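Local coordinates for protein lysyl oxidase (Pichia pastoris, PDB 1W7C) that probably oxidises primary amines, including lysine side chains, to aldehydes with the help of a copper ion and a topaquinone cofactor, at residues Asp262-Ile266 and Asp660-Thr664; Val363-Leu369 and Arg430-Ile435; Ile462-Trp467 and Val482-Ser486. One frame throughout, in Å; residues are numbered along the deposited sequence.

Contact 1. Residues Asp262-Ile266 and Asp660-Thr664. With NAG (2-acetamido-2-deoxy-beta-D-glucopyranose), chain S.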
loop_
_atom_site.group_PDB
_atom_site.type_symbol
_atom_site.label_atom_id
_atom_site.label_comp_id
_atom_site.label_asym_id
_atom_site.label_seq_id
_atom_site.Cartn_x
_atom_site.Cartn_y
_atom_site.Cartn_z
ATOM N N ASP A 262 -33.273 -6.439 6.138
ATOM C CA ASP A 262 -32.208 -6.681 7.103
ATOM C C ASP A 262 -30.810 -6.680 6.464
ATOM O O ASP A 262 -29.820 -6.411 7.155
ATOM C CB ASP A 262 -32.449 -7.994 7.844
ATOM C CG ASP A 262 -33.625 -7.921 8.818
ATOM O OD1 ASP A 262 -34.146 -6.810 9.120
ATOM O OD2 ASP A 262 -34.090 -8.944 9.360
ATOM N N TRP A 263 -30.737 -7.012 5.177
ATOM C CA TRP A 263 -29.497 -6.992 4.392
ATOM C C TRP A 263 -28.887 -5.584 4.267
ATOM O O TRP A 263 -27.745 -5.436 3.813
ATOM C CB TRP A 263 -29.734 -7.627 3.029
ATOM C CG TRP A 263 -30.755 -6.929 2.195
ATOM C CD1 TRP A 263 -32.104 -7.106 2.227
ATOM C CD2 TRP A 263 -30.514 -5.916 1.200
ATOM N NE1 TRP A 263 -32.718 -6.271 1.326
ATOM C CE2 TRP A 263 -31.763 -5.534 0.678
ATOM C CE3 TRP A 263 -29.369 -5.286 0.706
ATOM C CZ2 TRP A 263 -31.902 -4.573 -0.312
ATOM C CZ3 TRP A 263 -29.504 -4.347 -0.297
ATOM C CH2 TRP A 263 -30.762 -3.994 -0.796
ATOM N N THR A 264 -29.658 -4.545 4.598
ATOM C CA THR A 264 -29.138 -3.178 4.577
ATOM C C THR A 264 -28.527 -2.744 5.914
ATOM O O THR A 264 -28.005 -1.631 5.998
ATOM C CB THR A 264 -30.230 -2.156 4.199
ATOM O OG1 THR A 264 -31.158 -2.018 5.279
ATOM C CG2 THR A 264 -31.020 -2.560 2.915
ATOM N N VAL A 265 -28.641 -3.562 6.966
ATOM C CA VAL A 265 -28.252 -3.169 8.320
ATOM C C VAL A 265 -26.780 -3.428 8.625
ATOM O O VAL A 265 -26.271 -4.538 8.456
ATOM C CB VAL A 265 -29.152 -3.896 9.363
ATOM C CG1 VAL A 265 -28.723 -3.552 10.763
ATOM C CG2 VAL A 265 -30.621 -3.542 9.126
ATOM N N ILE A 266 -26.101 -2.392 9.104
ATOM C CA ILE A 266 -24.663 -2.472 9.343
ATOM C C ILE A 266 -24.298 -3.198 10.631
ATOM O O ILE A 266 -23.417 -4.026 10.651
ATOM C CB ILE A 266 -24.038 -1.061 9.361
ATOM C CG1 ILE A 266 -24.210 -0.331 8.045
ATOM C CG2 ILE A 266 -22.534 -1.139 9.732
ATOM C CD1 ILE A 266 -24.013 1.144 8.213
ATOM N N ASP A 660 -19.448 -5.174 -0.598
ATOM C CA ASP A 660 -19.894 -3.813 -0.352
ATOM C C ASP A 660 -21.303 -3.722 0.277
ATOM O O ASP A 660 -21.817 -2.627 0.424
ATOM C CB ASP A 660 -19.841 -3.024 -1.649
ATOM C CG ASP A 660 -18.457 -2.902 -2.191
ATOM O OD1 ASP A 660 -17.739 -1.972 -1.727
ATOM O OD2 ASP A 660 -18.028 -3.704 -3.031
ATOM N N LEU A 661 -21.901 -4.861 0.616
ATOM C CA LEU A 661 -23.210 -4.891 1.277
ATOM C C LEU A 661 -23.101 -5.507 2.653
ATOM O O LEU A 661 -22.569 -6.604 2.762
ATOM C CB LEU A 661 -24.242 -5.675 0.460
ATOM C CG LEU A 661 -24.639 -5.089 -0.896
ATOM C CD1 LEU A 661 -25.583 -6.075 -1.595
ATOM C CD2 LEU A 661 -25.216 -3.699 -0.750
ATOM N N PRO A 662 -23.593 -4.860 3.704
ATOM C CA PRO A 662 -24.332 -3.592 3.663
ATOM C C PRO A 662 -23.508 -2.336 3.414
ATOM O O PRO A 662 -24.085 -1.331 3.009
ATOM C CB PRO A 662 -25.000 -3.536 5.038
ATOM C CG PRO A 662 -24.039 -4.277 5.931
ATOM C CD PRO A 662 -23.528 -5.417 5.055
ATOM N N ASN A 663 -22.197 -2.407 3.622
ATOM C CA ASN A 663 -21.313 -1.245 3.452
ATOM C C ASN A 663 -20.008 -1.658 2.788
ATOM O O ASN A 663 -19.552 -2.796 2.908
ATOM C CB ASN A 663 -20.912 -0.626 4.799
ATOM C CG ASN A 663 -21.752 0.573 5.259
ATOM O OD1 ASN A 663 -21.250 1.358 6.060
ATOM N ND2 ASN A 663 -22.987 0.717 4.792
ATOM N N THR A 664 -19.393 -0.696 2.107
ATOM C CA THR A 664 -18.020 -0.789 1.659
ATOM C C THR A 664 -17.084 -0.802 2.864
ATOM O O THR A 664 -17.369 -0.224 3.892
ATOM C CB THR A 664 -17.745 0.433 0.766
ATOM O OG1 THR A 664 -18.567 0.334 -0.406
ATOM C CG2 THR A 664 -16.316 0.493 0.291
HETATM C C1 NAG S . -30.915 -11.224 12.655
HETATM C C2 NAG S . -31.442 -10.674 11.308
HETATM C C3 NAG S . -32.587 -11.503 10.681
HETATM C C4 NAG S . -32.412 -13.010 10.899
HETATM C C5 NAG S . -32.035 -13.297 12.353
HETATM C C6 NAG S . -31.844 -14.786 12.617
HETATM C C7 NAG S . -31.162 -8.214 11.148
HETATM C C8 NAG S . -31.743 -6.875 11.517
HETATM N N2 NAG S . -31.883 -9.292 11.496
HETATM O O3 NAG S . -32.780 -11.226 9.282
HETATM O O4 NAG S . -33.610 -13.684 10.570
HETATM O O5 NAG S . -30.822 -12.637 12.646
HETATM O O6 NAG S . -30.713 -15.239 11.902
HETATM O O7 NAG S . -30.079 -8.262 10.556
#

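Contact 2. Residues Val363-Leu369 and Arg430-Ile435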
loop_
_atom_site.group_PDB
_atom_site.type_symbol
_atom_site.label_atom_id
_atom_site.label_comp_id
_atom_site.label_asym_id
_atom_site.label_seq_id
_atom_site.Cartn_x
_atom_site.Cartn_y
_atom_site.Cartn_z
ATOM N N VAL A 363 -16.573 19.243 2.735
ATOM C CA VAL A 363 -15.879 18.133 3.380
ATOM C C VAL A 363 -15.614 18.456 4.863
ATOM O O VAL A 363 -15.506 17.549 5.698
ATOM C CB VAL A 363 -14.533 17.855 2.624
ATOM C CG1 VAL A 363 -13.715 16.770 3.271
ATOM C CG2 VAL A 363 -14.790 17.506 1.150
ATOM N N GLY A 364 -15.542 19.753 5.206
ATOM C CA GLY A 364 -15.180 20.232 6.534
ATOM C C GLY A 364 -16.336 20.637 7.435
ATOM O O GLY A 364 -16.118 21.257 8.482
ATOM N N ASN A 365 -17.551 20.284 7.037
ATOM C CA ASN A 365 -18.759 20.654 7.784
ATOM C C ASN A 365 -19.569 19.445 8.214
ATOM O O ASN A 365 -20.799 19.496 8.250
ATOM C CB ASN A 365 -19.629 21.627 6.972
ATOM C CG ASN A 365 -20.064 21.053 5.645
ATOM O OD1 ASN A 365 -19.658 19.945 5.267
ATOM N ND2 ASN A 365 -20.858 21.831 4.892
ATOM N N ARG A 366 -18.862 18.387 8.617
ATOM C CA ARG A 366 -19.483 17.109 8.950
ATOM C C ARG A 366 -19.396 16.815 10.439
ATOM O O ARG A 366 -19.698 17.696 11.274
ATOM C CB ARG A 366 -18.905 16.017 8.014
ATOM C CG ARG A 366 -19.070 16.390 6.539
ATOM C CD ARG A 366 -20.534 16.496 6.100
ATOM N NE ARG A 366 -20.636 17.180 4.843
ATOM C CZ ARG A 366 -21.794 17.401 4.225
ATOM N NH1 ARG A 366 -22.922 16.844 4.669
ATOM N NH2 ARG A 366 -21.820 18.164 3.178
ATOM N N PHE A 367 -19.079 15.576 10.808
ATOM C CA PHE A 367 -19.336 15.094 12.165
ATOM C C PHE A 367 -18.064 14.896 12.961
ATOM O O PHE A 367 -16.976 14.844 12.409
ATOM C CB PHE A 367 -20.033 13.732 12.132
ATOM C CG PHE A 367 -21.348 13.705 11.398
ATOM C CD1 PHE A 367 -21.394 13.446 10.030
ATOM C CD2 PHE A 367 -22.548 13.830 12.101
ATOM C CE1 PHE A 367 -22.601 13.375 9.366
ATOM C CE2 PHE A 367 -23.770 13.754 11.440
ATOM C CZ PHE A 367 -23.800 13.514 10.076
ATOM N N SER A 368 -18.221 14.731 14.268
ATOM C CA SER A 368 -17.113 14.409 15.177
ATOM C C SER A 368 -16.611 12.972 14.939
ATOM O O SER A 368 -17.355 12.105 14.452
ATOM C CB SER A 368 -17.571 14.531 16.633
ATOM O OG SER A 368 -17.928 15.850 16.959
ATOM N N LEU A 369 -15.368 12.734 15.347
ATOM C CA LEU A 369 -14.759 11.404 15.424
ATOM C C LEU A 369 -15.281 10.657 16.656
ATOM O O LEU A 369 -15.499 11.246 17.700
ATOM C CB LEU A 369 -13.233 11.539 15.514
ATOM C CG LEU A 369 -12.550 12.106 14.300
ATOM C CD1 LEU A 369 -11.187 12.671 14.649
ATOM C CD2 LEU A 369 -12.452 11.073 13.238
ATOM N N ARG A 430 -5.606 12.364 11.557
ATOM C CA ARG A 430 -6.784 11.877 10.841
ATOM C C ARG A 430 -7.993 12.800 10.987
ATOM O O ARG A 430 -8.204 13.393 12.056
ATOM C CB ARG A 430 -7.192 10.503 11.382
ATOM C CG ARG A 430 -8.573 10.032 11.004
ATOM C CD ARG A 430 -8.879 8.608 11.466
ATOM N NE ARG A 430 -8.123 7.639 10.680
ATOM C CZ ARG A 430 -7.374 6.675 11.149
ATOM N NH1 ARG A 430 -7.271 6.470 12.457
ATOM N NH2 ARG A 430 -6.720 5.891 10.322
ATOM N N PHE A 431 -8.780 12.888 9.918
ATOM C CA PHE A 431 -10.174 13.279 10.094
ATOM C C PHE A 431 -11.017 12.420 9.176
ATOM O O PHE A 431 -10.496 11.814 8.223
ATOM C CB PHE A 431 -10.430 14.787 9.945
ATOM C CG PHE A 431 -10.574 15.273 8.547
ATOM C CD1 PHE A 431 -9.470 15.486 7.758
ATOM C CD2 PHE A 431 -11.830 15.532 8.018
ATOM C CE1 PHE A 431 -9.612 15.967 6.473
ATOM C CE2 PHE A 431 -11.960 16.036 6.721
ATOM C CZ PHE A 431 -10.876 16.224 5.956
ATOM N N ILE A 432 -12.305 12.350 9.487
ATOM C CA ILE A 432 -13.236 11.557 8.708
ATOM C C ILE A 432 -14.407 12.450 8.325
ATOM O O ILE A 432 -15.015 13.109 9.183
ATOM C CB ILE A 432 -13.737 10.349 9.568
ATOM C CG1 ILE A 432 -12.571 9.383 9.796
ATOM C CG2 ILE A 432 -14.887 9.683 8.810
ATOM C CD1 ILE A 432 -12.897 8.197 10.715
ATOM N N SER A 433 -14.694 12.500 7.039
ATOM C CA SER A 433 -15.827 13.232 6.507
ATOM C C SER A 433 -16.891 12.276 5.988
ATOM O O SER A 433 -16.697 11.589 4.980
ATOM C CB SER A 433 -15.313 14.137 5.371
ATOM O OG SER A 433 -16.339 15.026 4.967
ATOM N N THR A 434 -18.020 12.237 6.697
ATOM C CA THR A 434 -19.168 11.483 6.247
ATOM C C THR A 434 -20.070 12.453 5.510
ATOM O O THR A 434 -20.656 13.361 6.097
ATOM C CB THR A 434 -19.932 10.857 7.410
ATOM O OG1 THR A 434 -19.068 10.003 8.188
ATOM C CG2 THR A 434 -21.056 10.015 6.845
ATOM N N ILE A 435 -20.122 12.293 4.186
ATOM C CA ILE A 435 -20.885 13.155 3.294
ATOM C C ILE A 435 -22.026 12.335 2.742
ATOM O O ILE A 435 -21.863 11.565 1.786
ATOM C CB ILE A 435 -20.003 13.713 2.165
ATOM C CG1 ILE A 435 -18.732 14.366 2.777
ATOM C CG2 ILE A 435 -20.797 14.735 1.359
ATOM C CD1 ILE A 435 -17.778 14.934 1.732
HETATM O O HOH W 1 -23.239 14.150 5.767
HETATM O O HOH W 2 -17.830 13.300 9.457
HETATM O O HOH W 3 -15.414 12.603 11.919
HETATM O O HOH W 4 -15.530 15.901 10.392
#

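Contact 3. Residues Ile462-Trp467 and Val482-Ser486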
loop_
_atom_site.group_PDB
_atom_site.type_symbol
_atom_site.label_atom_id
_atom_site.label_comp_id
_atom_site.label_asym_id
_atom_site.label_seq_id
_atom_site.Cartn_x
_atom_site.Cartn_y
_atom_site.Cartn_z
ATOM N N ILE A 462 -22.901 2.480 -0.620
ATOM C CA ILE A 462 -22.756 2.812 -2.033
ATOM C C ILE A 462 -24.014 3.492 -2.603
ATOM O O ILE A 462 -25.100 3.272 -2.110
ATOM C CB ILE A 462 -22.440 1.552 -2.887
ATOM C CG1 ILE A 462 -23.591 0.544 -2.837
ATOM C CG2 ILE A 462 -21.148 0.953 -2.474
ATOM C CD1 ILE A 462 -23.453 -0.635 -3.793
ATOM N N GLN A 463 -23.850 4.275 -3.666
ATOM C CA GLN A 463 -24.964 4.727 -4.464
ATOM C C GLN A 463 -25.191 3.674 -5.532
ATOM O O GLN A 463 -24.581 3.688 -6.577
ATOM C CB GLN A 463 -24.716 6.108 -5.041
ATOM C CG GLN A 463 -25.885 6.612 -5.856
ATOM C CD GLN A 463 -25.736 8.030 -6.352
ATOM O OE1 GLN A 463 -25.336 8.895 -5.615
ATOM N NE2 GLN A 463 -26.081 8.260 -7.603
ATOM N N ALA A 464 -26.035 2.721 -5.197
ATOM C CA ALA A 464 -26.399 1.662 -6.106
ATOM C C ALA A 464 -27.437 2.164 -7.104
ATOM O O ALA A 464 -27.816 3.358 -7.123
ATOM C CB ALA A 464 -26.953 0.533 -5.313
ATOM N N GLY A 465 -27.817 1.297 -8.037
ATOM C CA GLY A 465 -28.869 1.610 -8.967
ATOM C C GLY A 465 -29.875 0.496 -9.112
ATOM O O GLY A 465 -29.615 -0.635 -8.744
ATOM N N TYR A 466 -31.034 0.799 -9.687
ATOM C CA TYR A 466 -32.005 -0.253 -9.964
ATOM C C TYR A 466 -31.445 -1.183 -11.068
ATOM O O TYR A 466 -30.870 -0.719 -12.044
ATOM C CB TYR A 466 -33.374 0.349 -10.350
ATOM C CG TYR A 466 -34.411 -0.730 -10.552
ATOM C CD1 TYR A 466 -35.199 -1.161 -9.513
ATOM C CD2 TYR A 466 -34.551 -1.353 -11.778
ATOM C CE1 TYR A 466 -36.106 -2.208 -9.681
ATOM C CE2 TYR A 466 -35.444 -2.400 -11.957
ATOM C CZ TYR A 466 -36.213 -2.822 -10.898
ATOM O OH TYR A 466 -37.082 -3.870 -11.068
ATOM N N TRP A 467 -31.562 -2.486 -10.846
ATOM C CA TRP A 467 -31.111 -3.490 -11.800
ATOM C C TRP A 467 -32.194 -3.804 -12.820
ATOM O O TRP A 467 -33.200 -4.447 -12.478
ATOM C CB TRP A 467 -30.688 -4.784 -11.086
ATOM C CG TRP A 467 -30.313 -5.883 -12.053
ATOM C CD1 TRP A 467 -31.109 -6.884 -12.483
ATOM C CD2 TRP A 467 -29.044 -6.080 -12.699
ATOM N NE1 TRP A 467 -30.427 -7.688 -13.361
ATOM C CE2 TRP A 467 -29.161 -7.212 -13.518
ATOM C CE3 TRP A 467 -27.819 -5.394 -12.684
ATOM C CZ2 TRP A 467 -28.101 -7.707 -14.303
ATOM C CZ3 TRP A 467 -26.771 -5.890 -13.448
ATOM C CH2 TRP A 467 -26.929 -7.034 -14.264
ATOM N N VAL A 482 -33.037 -6.728 -6.917
ATOM C CA VAL A 482 -33.273 -5.700 -7.931
ATOM C C VAL A 482 -32.278 -4.549 -7.826
ATOM O O VAL A 482 -32.598 -3.399 -8.161
ATOM C CB VAL A 482 -34.732 -5.182 -7.925
ATOM C CG1 VAL A 482 -35.677 -6.306 -8.329
ATOM C CG2 VAL A 482 -35.097 -4.575 -6.601
ATOM N N LEU A 483 -31.037 -4.895 -7.486
ATOM C CA LEU A 483 -30.014 -3.891 -7.191
ATOM C C LEU A 483 -28.753 -4.117 -8.009
ATOM O O LEU A 483 -28.229 -5.228 -8.042
ATOM C CB LEU A 483 -29.639 -3.927 -5.716
ATOM C CG LEU A 483 -28.841 -2.735 -5.191
ATOM C CD1 LEU A 483 -29.659 -1.470 -5.324
ATOM C CD2 LEU A 483 -28.377 -2.910 -3.768
ATOM N N SER A 484 -28.288 -3.058 -8.667
ATOM C CA SER A 484 -26.978 -3.027 -9.295
ATOM C C SER A 484 -25.976 -2.271 -8.436
ATOM O O SER A 484 -26.289 -1.222 -7.906
ATOM C CB SER A 484 -27.070 -2.259 -10.588
ATOM O OG SER A 484 -25.813 -2.262 -11.222
ATOM N N GLY A 485 -24.748 -2.783 -8.369
ATOM C CA GLY A 485 -23.620 -2.011 -7.840
ATOM C C GLY A 485 -23.040 -1.045 -8.880
ATOM O O GLY A 485 -22.018 -1.306 -9.539
ATOM N N SER A 486 -23.682 0.100 -9.027
ATOM C CA SER A 486 -23.294 1.043 -10.064
ATOM C C SER A 486 -21.794 1.403 -10.060
ATOM O O SER A 486 -21.222 1.816 -9.084
ATOM C CB SER A 486 -24.118 2.326 -9.950
ATOM O OG SER A 486 -25.439 2.124 -10.415
HETATM O O HOH W 5 -22.144 2.291 -6.773
#

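Contact 1. Residues Asp262-Ile266 and Asp660-Thr664
Thr264 and Pro662 bring the two backbones closest, their CA atoms 4.9 Å apart where a short 3-10 turn at 262-264 meets a loop that bends through a cis peptide bond ahead of Pro662. The pyrrolidine ring is the main probe: Pro662 CB rests near the carbonyl oxygens of Trp263 and Thr264, while Pro662 CG comes within 3.4 Å of Val265 O. Beyond it Ile266, its CG1 anti to its own carbonyl carbon (chi1 -61°), crosses the amide of Asn663 at a slant, CD1 3.5 Å from Asn663 OD1 and CG1 beside Asn663 ND2. That amide is held in its own plane, Asn663 ND2 donating to Pro662 O at 2.9 Å, nearly straight at 175° but from above the carbonyl plane. By sequence family the contact joins a region probably related to the N2/N3 domains of copper amine oxidases to the enzyme domain, and the second subunit takes part, Arg687 of that chain bonding Ile266 O. The Trp263 indole stacks with His480; its edge meets Leu661 CD2 at 4.4 Å from Trp263 CZ3, and Thr264 CG2 sits over one face. Within the loop, Thr664 OG1 donates to the anti lone pair of Asp660 OD1, which is also bonded to the copper ligand His654. At Asp262, the glycan sugar donates from NAG O3 to OD2 at 2.6 Å.

Contact 2. Residues Val363-Leu369 and Arg430-Ile435
Ile432 O faces Phe367 O across a layer of water, the two carbonyl oxygens 4.2 Å apart. Water 2 donates to Ile432 O at 2.8 Å and accepts from Phe367 N and Thr434 N, so one molecule stitches three backbone groups; waters 3 and 4 lie between the facing oxygens. The direct bond runs from Ser433 OG to Val363 O at 2.8 Å, arriving in the carbonyl plane on a lone pair. With OG anti to the backbone N (chi1 -171°), the hydroxyl also comes against Arg366 CG. From there the arginine chain bends at chi2 (-64°) and slides past Thr434, its CD 3.1 Å from Thr434 O. Ile435 CG2 sits over one face of its guanidinium, the two side chains crossing at about a right angle. Arg366 NE bonds Gly362 O, and Arg366 NH1 reaches Thr434 O through water 1. In the modelled conformer the Phe367 ring turns its edge to the same carbonyl. Apolar packing closes both ends: Val363 CG1 meets the edge of the Phe431 ring, Val363 CG2 touches Ile435 CD1, and Leu369 CD2 lies 3.8 Å from Ile432 CG1. Strand 418-433 leads here towards the topaquinone at position 438, and Ile435 packs on Asp358, the predicted proton acceptor. The chemistry implies that the loop follows the strand end as a hydrated neighbour rather than as another strand, with water probably supplying protons between two facing acceptors, though waters 3 and 4 have more acceptors in reach than protons.

Contact 3. Residues Ile462-Trp467 and Val482-Ser486
Tyr466 crosses Val482 at a slant, one face of its ring over Val482 O. CB sets off away from the other strand, and chi1 of -176° puts CG anti to the backbone N, which lays the ring over that oxygen. CG and CD1 both lie near Val482 O, and CE1 reaches Val482 CB at 3.7 Å. At the tip, OH passes Val482 CG1 before bonding Pro254 O. Val482 O also accepts Trp467 N at 3.0 Å, with the donor 62° out of the carbonyl plane. Next along the ladder, Gly465 and Ser484 form an antiparallel hydrogen-bonded pair, Gly465 N giving to Ser484 O at 2.9 Å and Ser484 N to Gly465 O at 2.8 Å. Ala464 CB presses on Leu483 CD1 at 3.4 Å, tighter than usual for two carbons, while the Trp467 ring turns its edge to Ser484 CB. Strand 483-484 is the middle of a small three-stranded antiparallel sheet with 465-466 and 478-480, and after an inverse gamma turn centred on Gly485 the chain goes on to the copper ligands His488 and His490; Ile462, at the other end, packs beside the copper site.

Overall arrangement
Contact 1 opens first, at 262-266, and closes only at 660-664, so its 393-residue loop takes in both other contacts. Inside it, contact 2 joins 363-369 to strand 418-433 across 60 residues and is complete before contact 3 starts; contact 3 then closes a short loop, 14 residues lying between 462-467 and 482-486. None cross. Contacts 1 and 3 touch: Trp263 CZ3 lies 3.9 Å from Leu483 CD2 of the small sheet, and Thr664 packs on Ile462 next to the copper site. Contact 2 stands apart, about 9 Å from either at the nearest atoms, at the end of the strand that precedes the topaquinone in sequence. Contacts 1 and 2 both reach the second subunit.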